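PDB 3CE7: specific mitochondrial acyl carrier protein from Toxoplasma, which presumably carries acyl groups in mitochondrial fatty acid or lipid synthesis, as other acyl carrier proteins do. Local coordinates for residues A[19-24]-A[88-93]; A[30-35]-A[45-50]; A[41-46]-A[82-87]; A[71-76]-A[95-100]. One frame throughout, in Å; residues are numbered along the deposited sequence. Where two conformers were deposited one is given.

Interaction 1. Residues A[19-24]-A[88-93]; sequences AVTNYI and EIADFV
Residues 19-24 of helix 17-29 pack against residues 88-93 of helix 86-98. The short axes approach to 9.0 Å, and their N-to-C directions are 134° apart, so the helices run obliquely antiparallel. The backbones are closest at Thr21 and Ala90, with CA atoms 5.2 Å apart; here Ala90 presents no more than a methyl.

Apolar contacts dominate. Ile24 has CG1 beside its backbone N and the chain extended beyond, which carries CD1 across the interface. CD1 comes to 3.6 Å from Ala90 CA, with the Ala90 methyl and Ile89 CG2 also nearby. Its other neighbour is Val93 CG2, 4.2 Å from Ile24 CD1. Val20 points CG1 anti to its backbone N (chi1 171°). This branch meets Val93 CG1 at 4.0 Å, the two valines crossing obliquely, and it also touches Ala90 CB.

One polar side-chain atom borders the contact. Thr21 OG1 lies 3.4 Å from Ala90 CB, yet it donates to Ile17 O and accepts from Gln87 NE2. No hydrogen bond joins the two segments.

Phe63, Val67 and Phe71 of helix 57-71 close over Ile24, Ile89 and Val93, forming the hydrophobic core of the acyl carrier protein helical bundle.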
loop_
_atom_site.group_PDB
_atom_site.type_symbol
_atom_site.label_atom_id
_atom_site.label_comp_id
_atom_site.label_asym_id
_atom_site.label_seq_id
_atom_site.Cartn_x
_atom_site.Cartn_y
_atom_site.Cartn_z
ATOM N N ALA A 19 -6.419 -7.507 9.021
ATOM C CA ALA A 19 -5.120 -7.270 9.655
ATOM C C ALA A 19 -4.136 -6.643 8.674
ATOM O O ALA A 19 -3.435 -5.682 9.017
ATOM C CB ALA A 19 -4.570 -8.574 10.227
ATOM N N VAL A 20 -4.105 -7.175 7.453
ATOM C CA VAL A 20 -3.199 -6.672 6.424
ATOM C C VAL A 20 -3.579 -5.233 6.042
ATOM O O VAL A 20 -2.698 -4.386 5.856
ATOM C CB VAL A 20 -3.169 -7.613 5.196
ATOM C CG1 VAL A 20 -2.412 -6.984 4.040
ATOM C CG2 VAL A 20 -2.535 -8.944 5.566
ATOM N N THR A 21 -4.875 -4.958 5.917
ATOM C CA THR A 21 -5.307 -3.606 5.555
ATOM C C THR A 21 -4.933 -2.597 6.647
ATOM O O THR A 21 -4.340 -1.551 6.363
ATOM C CB THR A 21 -6.817 -3.530 5.240
ATOM O OG1 THR A 21 -7.142 -4.440 4.174
ATOM C CG2 THR A 21 -7.169 -2.116 4.788
ATOM N N ASN A 22 -5.231 -2.929 7.899
ATOM C CA ASN A 22 -4.834 -2.074 9.022
ATOM C C ASN A 22 -3.325 -1.808 9.028
ATOM O O ASN A 22 -2.891 -0.669 9.211
ATOM C CB ASN A 22 -5.304 -2.671 10.360
ATOM C CG ASN A 22 -6.791 -2.458 10.601
ATOM O OD1 ASN A 22 -7.385 -1.539 10.042
ATOM N ND2 ASN A 22 -7.399 -3.313 11.429
ATOM N N TYR A 23 -2.526 -2.851 8.791
ATOM C CA TYR A 23 -1.078 -2.713 8.780
ATOM C C TYR A 23 -0.609 -1.776 7.670
ATOM O O TYR A 23 0.236 -0.885 7.880
ATOM C CB TYR A 23 -0.410 -4.085 8.627
ATOM C CG TYR A 23 0.997 -4.082 9.163
ATOM C CD1 TYR A 23 1.234 -4.331 10.516
ATOM C CD2 TYR A 23 2.081 -3.790 8.338
ATOM C CE1 TYR A 23 2.515 -4.308 11.037
ATOM C CE2 TYR A 23 3.383 -3.767 8.855
ATOM C CZ TYR A 23 3.580 -4.025 10.208
ATOM O OH TYR A 23 4.851 -4.013 10.758
ATOM N N ILE A 24 -1.176 -1.969 6.485
ATOM C CA ILE A 24 -0.789 -1.198 5.311
ATOM C C ILE A 24 -1.187 0.277 5.454
ATOM O O ILE A 24 -0.436 1.158 5.051
ATOM C CB ILE A 24 -1.324 -1.866 4.030
ATOM C CG1 ILE A 24 -0.473 -3.113 3.745
ATOM C CG2 ILE A 24 -1.360 -0.886 2.855
ATOM C CD1 ILE A 24 -0.880 -3.935 2.543
ATOM N N GLU A 88 -6.525 -1.794 -2.595
ATOM C CA GLU A 88 -6.060 -2.620 -3.713
ATOM C C GLU A 88 -4.744 -3.323 -3.382
ATOM O O GLU A 88 -4.540 -4.488 -3.732
ATOM C CB GLU A 88 -5.885 -1.751 -4.953
ATOM C CG GLU A 88 -7.216 -1.281 -5.546
ATOM C CD GLU A 88 -7.031 -0.228 -6.618
ATOM O OE1 GLU A 88 -5.951 0.392 -6.657
ATOM O OE2 GLU A 88 -7.969 -0.004 -7.419
ATOM N N ILE A 89 -3.850 -2.597 -2.711
ATOM C CA ILE A 89 -2.555 -3.154 -2.349
ATOM C C ILE A 89 -2.737 -4.281 -1.333
ATOM O O ILE A 89 -2.179 -5.382 -1.511
ATOM C CB ILE A 89 -1.580 -2.080 -1.844
ATOM C CG1 ILE A 89 -1.414 -1.002 -2.924
ATOM C CG2 ILE A 89 -0.212 -2.725 -1.523
ATOM C CD1 ILE A 89 -0.459 0.135 -2.564
ATOM N N ALA A 90 -3.518 -4.010 -0.282
ATOM C CA ALA A 90 -3.831 -5.033 0.728
ATOM C C ALA A 90 -4.464 -6.268 0.082
ATOM O O ALA A 90 -4.080 -7.402 0.373
ATOM C CB ALA A 90 -4.735 -4.467 1.803
ATOM N N ASP A 91 -5.424 -6.040 -0.812
ATOM C CA ASP A 91 -6.066 -7.140 -1.524
ATOM C C ASP A 91 -5.046 -7.982 -2.304
ATOM O O ASP A 91 -5.138 -9.218 -2.333
ATOM C CB ASP A 91 -7.142 -6.614 -2.476
ATOM C CG ASP A 91 -8.382 -6.073 -1.759
ATOM O OD1 ASP A 91 -8.535 -6.225 -0.536
ATOM O OD2 ASP A 91 -9.225 -5.464 -2.454
ATOM N N PHE A 92 -4.089 -7.315 -2.958
ATOM C CA PHE A 92 -3.092 -8.040 -3.745
ATOM C C PHE A 92 -2.200 -8.883 -2.830
ATOM O O PHE A 92 -1.881 -10.045 -3.133
ATOM C CB PHE A 92 -2.237 -7.089 -4.578
ATOM C CG PHE A 92 -1.307 -7.807 -5.506
ATOM C CD1 PHE A 92 -1.787 -8.393 -6.669
ATOM C CD2 PHE A 92 0.049 -7.955 -5.187
ATOM C CE1 PHE A 92 -0.928 -9.087 -7.535
ATOM C CE2 PHE A 92 0.913 -8.641 -6.047
ATOM C CZ PHE A 92 0.424 -9.210 -7.212
ATOM N N VAL A 93 -1.815 -8.305 -1.696
ATOM C CA VAL A 93 -0.967 -9.028 -0.744
ATOM C C VAL A 93 -1.685 -10.294 -0.282
ATOM O O VAL A 93 -1.118 -11.394 -0.328
ATOM C CB VAL A 93 -0.590 -8.149 0.464
ATOM C CG1 VAL A 93 0.013 -8.998 1.576
ATOM C CG2 VAL A 93 0.380 -7.063 0.036
#

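Interaction 2. Residues A[30-35]-A[45-50]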
loop_
_atom_site.group_PDB
_atom_site.type_symbol
_atom_site.label_atom_id
_atom_site.label_comp_id
_atom_site.label_asym_id
_atom_site.label_seq_id
_atom_site.Cartn_x
_atom_site.Cartn_y
_atom_site.Cartn_z
ATOM N N LYS A 30 3.248 6.703 7.464
ATOM C CA LYS A 30 4.633 7.139 7.670
ATOM C C LYS A 30 5.146 7.980 6.495
ATOM O O LYS A 30 6.098 8.756 6.642
ATOM C CB LYS A 30 5.567 5.941 7.899
ATOM C CG LYS A 30 5.079 4.905 8.913
ATOM C CD LYS A 30 5.044 5.425 10.337
ATOM C CE LYS A 30 4.895 4.272 11.328
ATOM N NZ LYS A 30 4.242 4.720 12.589
ATOM N N PHE A 31 4.507 7.834 5.336
ATOM C CA PHE A 31 4.873 8.598 4.141
ATOM C C PHE A 31 4.278 10.007 4.161
ATOM O O PHE A 31 4.683 10.867 3.376
ATOM C CB PHE A 31 4.372 7.895 2.881
ATOM C CG PHE A 31 5.249 6.763 2.399
ATOM C CD1 PHE A 31 5.471 5.636 3.194
ATOM C CD2 PHE A 31 5.803 6.806 1.121
ATOM C CE1 PHE A 31 6.261 4.583 2.732
ATOM C CE2 PHE A 31 6.597 5.762 0.652
ATOM C CZ PHE A 31 6.822 4.643 1.470
ATOM N N LEU A 32 3.309 10.237 5.043
ATOM C CA LEU A 32 2.431 11.391 4.886
ATOM C C LEU A 32 2.745 12.559 5.803
ATOM O O LEU A 32 3.371 12.413 6.856
ATOM C CB LEU A 32 0.960 10.976 5.053
ATOM C CG LEU A 32 0.469 9.839 4.148
ATOM C CD1 LEU A 32 -1.019 9.560 4.382
ATOM C CD2 LEU A 32 0.744 10.122 2.686
ATOM N N GLN A 33 2.291 13.728 5.367
ATOM C CA GLN A 33 2.376 14.942 6.161
ATOM C C GLN A 33 1.561 14.737 7.432
ATOM O O GLN A 33 0.498 14.111 7.400
ATOM C CB GLN A 33 1.845 16.134 5.348
ATOM C CG GLN A 33 1.918 17.500 6.040
ATOM C CD GLN A 33 3.340 17.921 6.400
ATOM O OE1 GLN A 33 3.632 18.219 7.558
ATOM N NE2 GLN A 33 4.232 17.931 5.412
ATOM N N LYS A 34 2.061 15.260 8.551
ATOM C CA LYS A 34 1.385 15.128 9.842
ATOM C C LYS A 34 -0.061 15.598 9.754
ATOM O O LYS A 34 -0.348 16.638 9.148
ATOM C CB LYS A 34 2.120 15.919 10.922
ATOM N N GLY A 35 -0.966 14.814 10.332
ATOM C CA GLY A 35 -2.393 15.137 10.321
ATOM C C GLY A 35 -3.151 14.768 9.054
ATOM O O GLY A 35 -4.383 14.838 9.034
ATOM N N GLU A 45 -3.082 9.379 -4.936
ATOM C CA GLU A 45 -2.624 10.596 -5.610
ATOM C C GLU A 45 -3.214 11.892 -5.052
ATOM O O GLU A 45 -2.788 12.992 -5.438
ATOM C CB GLU A 45 -2.868 10.494 -7.118
ATOM C CG GLU A 45 -1.605 10.286 -7.950
ATOM C CD GLU A 45 -0.993 8.894 -7.852
ATOM O OE1 GLU A 45 0.174 8.748 -8.272
ATOM O OE2 GLU A 45 -1.662 7.944 -7.382
ATOM N N GLU A 46 -4.174 11.766 -4.142
ATOM C CA GLU A 46 -4.789 12.929 -3.505
ATOM C C GLU A 46 -4.174 13.237 -2.125
ATOM O O GLU A 46 -4.477 14.265 -1.513
ATOM C CB GLU A 46 -6.326 12.776 -3.496
ATOM C CG GLU A 46 -6.919 12.924 -4.921
ATOM C CD GLU A 46 -8.312 12.298 -5.144
ATOM O OE1 GLU A 46 -9.013 11.944 -4.172
ATOM O OE2 GLU A 46 -8.707 12.170 -6.328
ATOM N N LEU A 47 -3.261 12.369 -1.678
ATOM C CA LEU A 47 -2.636 12.464 -0.362
ATOM C C LEU A 47 -1.389 13.342 -0.373
ATOM O O LEU A 47 -0.606 13.287 -1.309
ATOM C CB LEU A 47 -2.239 11.071 0.140
ATOM C CG LEU A 47 -3.356 10.044 0.352
ATOM C CD1 LEU A 47 -2.754 8.670 0.674
ATOM C CD2 LEU A 47 -4.332 10.494 1.440
ATOM N N ARG A 48 -1.205 14.118 0.692
ATOM C CA ARG A 48 -0.017 14.958 0.833
ATOM C C ARG A 48 1.081 14.235 1.607
ATOM O O ARG A 48 0.861 13.766 2.730
ATOM C CB ARG A 48 -0.373 16.280 1.511
ATOM C CG ARG A 48 0.699 17.345 1.342
ATOM C CD ARG A 48 0.118 18.742 1.525
ATOM N NE ARG A 48 -0.844 19.087 0.482
ATOM C CZ ARG A 48 -0.528 19.600 -0.706
ATOM N NH1 ARG A 48 -1.489 19.873 -1.576
ATOM N NH2 ARG A 48 0.740 19.830 -1.035
ATOM N N THR A 49 2.265 14.172 1.002
ATOM C CA THR A 49 3.416 13.479 1.598
ATOM C C THR A 49 4.248 14.407 2.487
ATOM O O THR A 49 3.989 15.612 2.550
ATOM C CB THR A 49 4.318 12.855 0.516
ATOM O OG1 THR A 49 4.973 13.896 -0.228
ATOM C CG2 THR A 49 3.504 11.976 -0.432
ATOM N N ARG A 50 5.242 13.835 3.171
ATOM C CA ARG A 50 6.153 14.583 4.053
ATOM C C ARG A 50 6.824 15.750 3.337
ATOM O O ARG A 50 7.284 16.702 3.977
ATOM C CB ARG A 50 7.247 13.658 4.598
ATOM C CG ARG A 50 6.760 12.524 5.486
ATOM C CD ARG A 50 6.501 12.976 6.911
ATOM N NE ARG A 50 6.276 11.834 7.794
ATOM C CZ ARG A 50 7.120 11.427 8.742
ATOM N NH1 ARG A 50 8.260 12.078 8.963
ATOM N NH2 ARG A 50 6.814 10.370 9.485
HETATM O O HOH W 1 3.541 10.745 9.310
#
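Two backbone hydrogen bonds hold residues 30-35 to residues 45-50, on either side of the Leu32-Thr49 pair. Arg50 N donates to Phe31 O at 3.0 Å. It arrives in the carbonyl plane, on a lone pair, with an angle of 150° at the hydrogen. Gln33 N donates to Arg48 O, also at 3.0 Å, and this bond is almost straight at 174°. Here the donor sits above the carbonyl plane, not on a lone pair. The pattern is that of a non-hydrogen-bonded antiparallel pair, but it is a single bridge. The CA atoms of Leu32 and Thr49 are 4.0 Å apart. CA-H...O contacts from Thr49 to Phe31 O and from Leu32 to Arg48 O supplement it.

The bridge cinches the long loop that joins the first two long helices, 17-29 and 57-71, of the acyl carrier protein fold.

Leu32 O is met from the side chain of Arg50. That chain bends at chi2 (-81°) and folds back over the first segment. Its NE makes a weak bond to Leu32 O at 3.1 Å, which lies at the guanidinium edge. A water donates to Leu32 O at 3.0 Å and weakly accepts from Arg50 NH2.

Leu32 is buried. Its CG lies beside the backbone N, and the end of the chain comes back to residues 45-50. Its CD2 packs on Leu47 CB at 4.0 Å, and the two leucines cross obliquely. The same CD2 lies 3.6 Å from Arg48 O. Other polar groups are satisfied outside the pair: Arg48 N donates to Glu36 OE2, and Thr49 OG1 bonds with Arg53 O.

Interaction 3. Residues A[41-46]-A[82-87]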
loop_
_atom_site.group_PDB
_atom_site.type_symbol
_atom_site.label_atom_id
_atom_site.label_comp_id
_atom_site.label_asym_id
_atom_site.label_seq_id
_atom_site.Cartn_x
_atom_site.Cartn_y
_atom_site.Cartn_z
ATOM N N SER A 41 -9.844 3.370 1.034
ATOM C CA SER A 41 -10.424 3.766 -0.249
ATOM C C SER A 41 -9.909 5.112 -0.782
ATOM O O SER A 41 -10.276 5.525 -1.891
ATOM C CB SER A 41 -11.951 3.777 -0.167
ATOM O OG SER A 41 -12.368 4.734 0.782
ATOM N N SER A 42 -9.056 5.781 -0.004
ATOM C CA SER A 42 -8.476 7.063 -0.432
ATOM C C SER A 42 -7.690 6.882 -1.731
ATOM O O SER A 42 -6.955 5.913 -1.882
ATOM C CB SER A 42 -7.539 7.643 0.639
ATOM O OG SER A 42 -8.196 7.896 1.866
ATOM N N LYS A 43 -7.855 7.801 -2.680
ATOM C CA LYS A 43 -6.990 7.809 -3.855
ATOM C C LYS A 43 -5.606 8.302 -3.434
ATOM O O LYS A 43 -5.461 9.428 -2.951
ATOM C CB LYS A 43 -7.586 8.690 -4.960
ATOM C CG LYS A 43 -8.833 8.073 -5.617
ATOM C CD LYS A 43 -8.456 7.060 -6.692
ATOM C CE LYS A 43 -9.677 6.311 -7.219
ATOM N NZ LYS A 43 -10.049 5.149 -6.357
ATOM N N LEU A 44 -4.597 7.444 -3.577
ATOM C CA LEU A 44 -3.245 7.777 -3.125
ATOM C C LEU A 44 -2.776 9.125 -3.662
ATOM O O LEU A 44 -2.199 9.918 -2.914
ATOM C CB LEU A 44 -2.251 6.691 -3.534
ATOM C CG LEU A 44 -2.413 5.326 -2.861
ATOM C CD1 LEU A 44 -1.547 4.295 -3.566
ATOM C CD2 LEU A 44 -2.076 5.403 -1.387
ATOM N N GLU A 45 -3.082 9.379 -4.936
ATOM C CA GLU A 45 -2.624 10.596 -5.610
ATOM C C GLU A 45 -3.214 11.892 -5.052
ATOM O O GLU A 45 -2.788 12.992 -5.438
ATOM C CB GLU A 45 -2.868 10.494 -7.118
ATOM C CG GLU A 45 -1.605 10.286 -7.950
ATOM C CD GLU A 45 -0.993 8.894 -7.852
ATOM O OE1 GLU A 45 0.174 8.748 -8.272
ATOM O OE2 GLU A 45 -1.662 7.944 -7.382
ATOM N N GLU A 46 -4.174 11.766 -4.142
ATOM C CA GLU A 46 -4.789 12.929 -3.505
ATOM C C GLU A 46 -4.174 13.237 -2.125
ATOM O O GLU A 46 -4.477 14.265 -1.513
ATOM C CB GLU A 46 -6.326 12.776 -3.496
ATOM C CG GLU A 46 -6.919 12.924 -4.921
ATOM C CD GLU A 46 -8.312 12.298 -5.144
ATOM O OE1 GLU A 46 -9.013 11.944 -4.172
ATOM O OE2 GLU A 46 -8.707 12.170 -6.328
ATOM N N ASN A 82 -0.854 0.139 -11.799
ATOM C CA ASN A 82 -2.302 0.342 -11.775
ATOM C C ASN A 82 -2.926 0.475 -10.381
ATOM O O ASN A 82 -4.145 0.600 -10.255
ATOM C CB ASN A 82 -2.999 -0.755 -12.582
ATOM C CG ASN A 82 -2.873 -0.539 -14.077
ATOM O OD1 ASN A 82 -3.595 0.274 -14.664
ATOM N ND2 ASN A 82 -1.952 -1.262 -14.701
ATOM N N PHE A 83 -2.096 0.468 -9.338
ATOM C CA PHE A 83 -2.599 0.692 -7.978
ATOM C C PHE A 83 -3.047 2.140 -7.816
ATOM O O PHE A 83 -2.307 3.070 -8.184
ATOM C CB PHE A 83 -1.511 0.442 -6.933
ATOM C CG PHE A 83 -1.267 -1.017 -6.604
ATOM C CD1 PHE A 83 -2.296 -1.967 -6.612
ATOM C CD2 PHE A 83 0.014 -1.422 -6.241
ATOM C CE1 PHE A 83 -2.036 -3.300 -6.295
ATOM C CE2 PHE A 83 0.283 -2.750 -5.909
ATOM C CZ PHE A 83 -0.738 -3.694 -5.927
ATOM N N GLN A 84 -4.230 2.334 -7.233
ATOM C CA GLN A 84 -4.724 3.673 -6.911
ATOM C C GLN A 84 -5.067 3.867 -5.434
ATOM O O GLN A 84 -5.094 5.002 -4.948
ATOM C CB GLN A 84 -5.932 4.034 -7.769
ATOM C CG GLN A 84 -5.620 4.155 -9.241
ATOM C CD GLN A 84 -6.853 4.501 -10.028
ATOM O OE1 GLN A 84 -7.662 3.628 -10.364
ATOM N NE2 GLN A 84 -7.021 5.789 -10.321
ATOM N N THR A 85 -5.332 2.765 -4.725
ATOM C CA THR A 85 -5.717 2.832 -3.306
ATOM C C THR A 85 -4.996 1.781 -2.470
ATOM O O THR A 85 -4.498 0.768 -3.003
ATOM C CB THR A 85 -7.236 2.596 -3.092
ATOM O OG1 THR A 85 -7.551 1.210 -3.327
ATOM C CG2 THR A 85 -8.078 3.506 -3.996
ATOM N N LEU A 86 -4.942 2.014 -1.161
ATOM C CA LEU A 86 -4.345 1.027 -0.255
ATOM C C LEU A 86 -5.153 -0.266 -0.188
ATOM O O LEU A 86 -4.581 -1.336 -0.002
ATOM C CB LEU A 86 -4.206 1.583 1.158
ATOM C CG LEU A 86 -3.261 2.770 1.308
ATOM C CD1 LEU A 86 -3.378 3.231 2.730
ATOM C CD2 LEU A 86 -1.808 2.394 0.933
ATOM N N GLN A 87 -6.478 -0.178 -0.331
ATOM C CA GLN A 87 -7.275 -1.396 -0.317
ATOM C C GLN A 87 -6.831 -2.343 -1.423
ATOM O O GLN A 87 -6.769 -3.561 -1.215
ATOM C CB GLN A 87 -8.771 -1.111 -0.458
ATOM C CG GLN A 87 -9.610 -2.347 -0.208
ATOM C CD GLN A 87 -9.521 -2.791 1.230
ATOM O OE1 GLN A 87 -10.065 -2.133 2.126
ATOM N NE2 GLN A 87 -8.806 -3.895 1.473
HETATM O O HOH W 2 -5.783 4.426 -0.003
HETATM O O HOH W 3 -4.215 7.252 -6.738
HETATM O O HOH W 4 -0.343 4.964 -7.734
#
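Phe83 turns its ring away from residues 41-46, toward Val64, Ile89 and Phe92. Its carbonyl O is bound by a water at 2.8 Å that also lies near the Glu45 carboxylate.

Gln84 makes the direct bond of the contact. Its O accepts from Leu44 N at 2.8 Å, with an angle of 174° at the hydrogen. The donor lies nearly along the C=O axis. A second proton comes to Gln84 O from a water at 3.0 Å. This water accepts from Glu45 N and donates to Glu45 OE2 at 2.7 Å. The Gln84 side chain is extended beyond CG and runs alongside the aliphatic part of Lys43, pointing the same way.

Thr85 is the N-cap of helix 86-98. Its OG1 sits between the backbone N and the carbonyl carbon (chi1 72°) and caps a helix N. Glu88 OE1 accepts from Thr85 N in return, completing a capping box. The methyl CG2 is left to meet residues 41-46. It touches Ser42 O at 3.4 Å and Lys43 NZ at 3.5 Å.

Leu86 N donates to a water at 2.8 Å that also contacts Ser42 O. Its side chain turns inward, where its CD2 meets Leu44 CD2 at 3.8 Å, the two crossing at about a right angle.

Gln87 bonds through NE2 with Asp91 OD1, a turn further along the helix. One straight direct bond fixes Leu44 against Gln84, and waters bridge further polar groups. The join is therefore probably hydrated at its edge, while Leu86 of the helix against Leu44 of the loop seals the buried side.

Interaction 4. Residues A[71-76]-A[95-100]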
loop_
_atom_site.group_PDB
_atom_site.type_symbol
_atom_site.label_atom_id
_atom_site.label_comp_id
_atom_site.label_asym_id
_atom_site.label_seq_id
_atom_site.Cartn_x
_atom_site.Cartn_y
_atom_site.Cartn_z
ATOM N N PHE A 71 5.929 -8.282 3.462
ATOM C CA PHE A 71 4.977 -9.385 3.275
ATOM C C PHE A 71 5.470 -10.530 2.400
ATOM O O PHE A 71 4.757 -11.523 2.235
ATOM C CB PHE A 71 3.624 -8.863 2.751
ATOM C CG PHE A 71 2.883 -8.022 3.750
ATOM C CD1 PHE A 71 2.207 -8.615 4.823
ATOM C CD2 PHE A 71 2.880 -6.635 3.644
ATOM C CE1 PHE A 71 1.541 -7.836 5.762
ATOM C CE2 PHE A 71 2.208 -5.853 4.581
ATOM C CZ PHE A 71 1.539 -6.453 5.636
ATOM N N ASP A 72 6.676 -10.384 1.851
ATOM C CA ASP A 72 7.275 -11.414 0.997
ATOM C C ASP A 72 6.360 -11.768 -0.175
ATOM O O ASP A 72 5.992 -12.938 -0.369
ATOM C CB ASP A 72 7.626 -12.668 1.814
ATOM C CG ASP A 72 8.704 -12.416 2.856
ATOM O OD1 ASP A 72 9.508 -11.471 2.691
ATOM O OD2 ASP A 72 8.745 -13.171 3.850
ATOM N N VAL A 73 5.969 -10.744 -0.929
ATOM C CA VAL A 73 5.229 -10.924 -2.174
ATOM C C VAL A 73 5.983 -10.203 -3.284
ATOM O O VAL A 73 6.788 -9.315 -3.005
ATOM C CB VAL A 73 3.770 -10.401 -2.089
ATOM C CG1 VAL A 73 2.983 -11.191 -1.055
ATOM C CG2 VAL A 73 3.726 -8.898 -1.797
ATOM N N THR A 74 5.731 -10.609 -4.527
ATOM C CA THR A 74 6.275 -9.932 -5.701
ATOM C C THR A 74 5.136 -9.225 -6.415
ATOM O O THR A 74 4.149 -9.859 -6.798
ATOM C CB THR A 74 6.948 -10.920 -6.679
ATOM O OG1 THR A 74 8.023 -11.580 -6.004
ATOM C CG2 THR A 74 7.495 -10.188 -7.894
ATOM N N VAL A 75 5.287 -7.914 -6.581
ATOM C CA VAL A 75 4.312 -7.119 -7.314
ATOM C C VAL A 75 4.895 -6.816 -8.694
ATOM O O VAL A 75 5.859 -6.058 -8.799
ATOM C CB VAL A 75 3.980 -5.805 -6.574
ATOM C CG1 VAL A 75 2.896 -5.025 -7.316
ATOM C CG2 VAL A 75 3.551 -6.097 -5.134
ATOM N N PRO A 76 4.322 -7.417 -9.750
ATOM C CA PRO A 76 4.732 -7.082 -11.123
ATOM C C PRO A 76 4.495 -5.608 -11.456
ATOM O O PRO A 76 3.579 -4.987 -10.914
ATOM C CB PRO A 76 3.833 -7.964 -11.990
ATOM C CG PRO A 76 3.340 -9.046 -11.085
ATOM C CD PRO A 76 3.279 -8.458 -9.720
ATOM N N SER A 95 -4.211 -11.898 -1.627
ATOM C CA SER A 95 -4.415 -12.827 -2.741
ATOM C C SER A 95 -3.145 -13.625 -3.037
ATOM O O SER A 95 -3.211 -14.843 -3.237
ATOM C CB SER A 95 -4.922 -12.100 -3.991
ATOM O OG SER A 95 -3.948 -11.225 -4.513
ATOM N N GLU A 96 -1.993 -12.960 -3.020
ATOM C CA GLU A 96 -0.735 -13.657 -3.304
ATOM C C GLU A 96 -0.402 -14.652 -2.206
ATOM O O GLU A 96 -0.012 -15.790 -2.477
ATOM C CB GLU A 96 0.408 -12.673 -3.511
ATOM C CG GLU A 96 0.315 -11.922 -4.838
ATOM C CD GLU A 96 0.472 -12.840 -6.042
ATOM O OE1 GLU A 96 1.582 -13.389 -6.246
ATOM O OE2 GLU A 96 -0.515 -13.018 -6.780
ATOM N N ARG A 97 -0.563 -14.226 -0.960
ATOM C CA ARG A 97 -0.219 -15.094 0.159
ATOM C C ARG A 97 -1.197 -16.264 0.281
ATOM O O ARG A 97 -0.819 -17.337 0.749
ATOM C CB ARG A 97 -0.156 -14.300 1.465
ATOM C CG ARG A 97 0.967 -13.258 1.498
ATOM C CD ARG A 97 2.352 -13.854 1.206
ATOM N NE ARG A 97 2.739 -14.867 2.187
ATOM C CZ ARG A 97 3.944 -15.423 2.259
ATOM N NH1 ARG A 97 4.909 -15.056 1.418
ATOM N NH2 ARG A 97 4.193 -16.335 3.190
ATOM N N ALA A 98 -2.440 -16.057 -0.151
ATOM C CA ALA A 98 -3.484 -17.071 -0.019
ATOM C C ALA A 98 -3.394 -18.160 -1.082
ATOM O O ALA A 98 -4.006 -19.217 -0.934
ATOM C CB ALA A 98 -4.868 -16.424 -0.072
ATOM N N LYS A 99 -2.671 -17.887 -2.167
ATOM C CA LYS A 99 -2.629 -18.820 -3.293
ATOM C C LYS A 99 -1.899 -20.092 -2.913
ATOM O O LYS A 99 -0.757 -20.028 -2.460
ATOM C CB LYS A 99 -1.905 -18.192 -4.490
ATOM C CG LYS A 99 -2.760 -17.309 -5.345
ATOM C CD LYS A 99 -1.892 -16.632 -6.414
ATOM C CE LYS A 99 -2.684 -15.601 -7.194
ATOM N NZ LYS A 99 -1.843 -15.021 -8.292
ATOM N N ALA A 100 -2.540 -21.239 -3.126
ATOM C CA ALA A 100 -1.854 -22.522 -2.958
ATOM C C ALA A 100 -0.822 -22.693 -4.073
ATOM O O ALA A 100 -1.134 -22.471 -5.246
ATOM C CB ALA A 100 -2.860 -23.664 -2.980
HETATM O O HOH W 5 4.083 -13.087 -4.674
HETATM O O HOH W 6 3.406 -12.171 -8.022
#
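Arg97 is folded at three successive torsions, chi1 -65°, chi2 -55° and chi3 -61°. CG lies beside the backbone N, and the bends carry the guanidinium back toward residues 71-76. There NH1 donates to Asp72 O at 3.0 Å. The oxygen lies near the guanidinium plane, at its edge, while NH1 stands above the carbonyl plane; the bond is also bent. NE forms a salt bridge with Asp14 OD2, so two nitrogens of the group have partners.

The aliphatic part of Arg97 crosses Val73 obliquely. Its CD is 3.5 Å from Val73 CG1, and the same methyl meets Glu96 CB at 3.9 Å. In the acyl carrier protein bundle this joins the end of helix 57-71 and the loop after it to the last turn of helix 86-98. Asp72 is the first residue after helix 57-71 to leave helical angles, with positive phi.

Glu96 reaches the loop through two waters. One accepts from Thr74 N at 3.0 Å and donates to Glu96 OE1 at 3.0 Å. The other donates both to Thr74 O at 2.7 Å and to Glu96 OE1 at 2.8 Å. The second carboxylate oxygen, OE2, uses its syn lone pair for a salt bridge with Lys99 NZ at 2.8 Å.

Helix 86-98 ties three of the contacts together: interaction 3 at its start, interaction 1 in the middle and interaction 4 at its end. Interactions 1 and 3 have centres 12 Å apart and touch where Ile24 CG2 lies 3.8 Å from Leu86 CD2. Interactions 1 and 4 have centres 11 Å apart and touch through Val93 and Phe71. Interactions 2 and 3 share Glu45 and Glu46 of the long loop before helix 57-71. Interactions 2 and 4 are the far ends, with centres 26 Å apart. In other acyl carrier proteins the phosphopantetheine serine lies at the start of the second long helix; here a cysteine takes that position, so whether the prosthetic group is attached there is not settled.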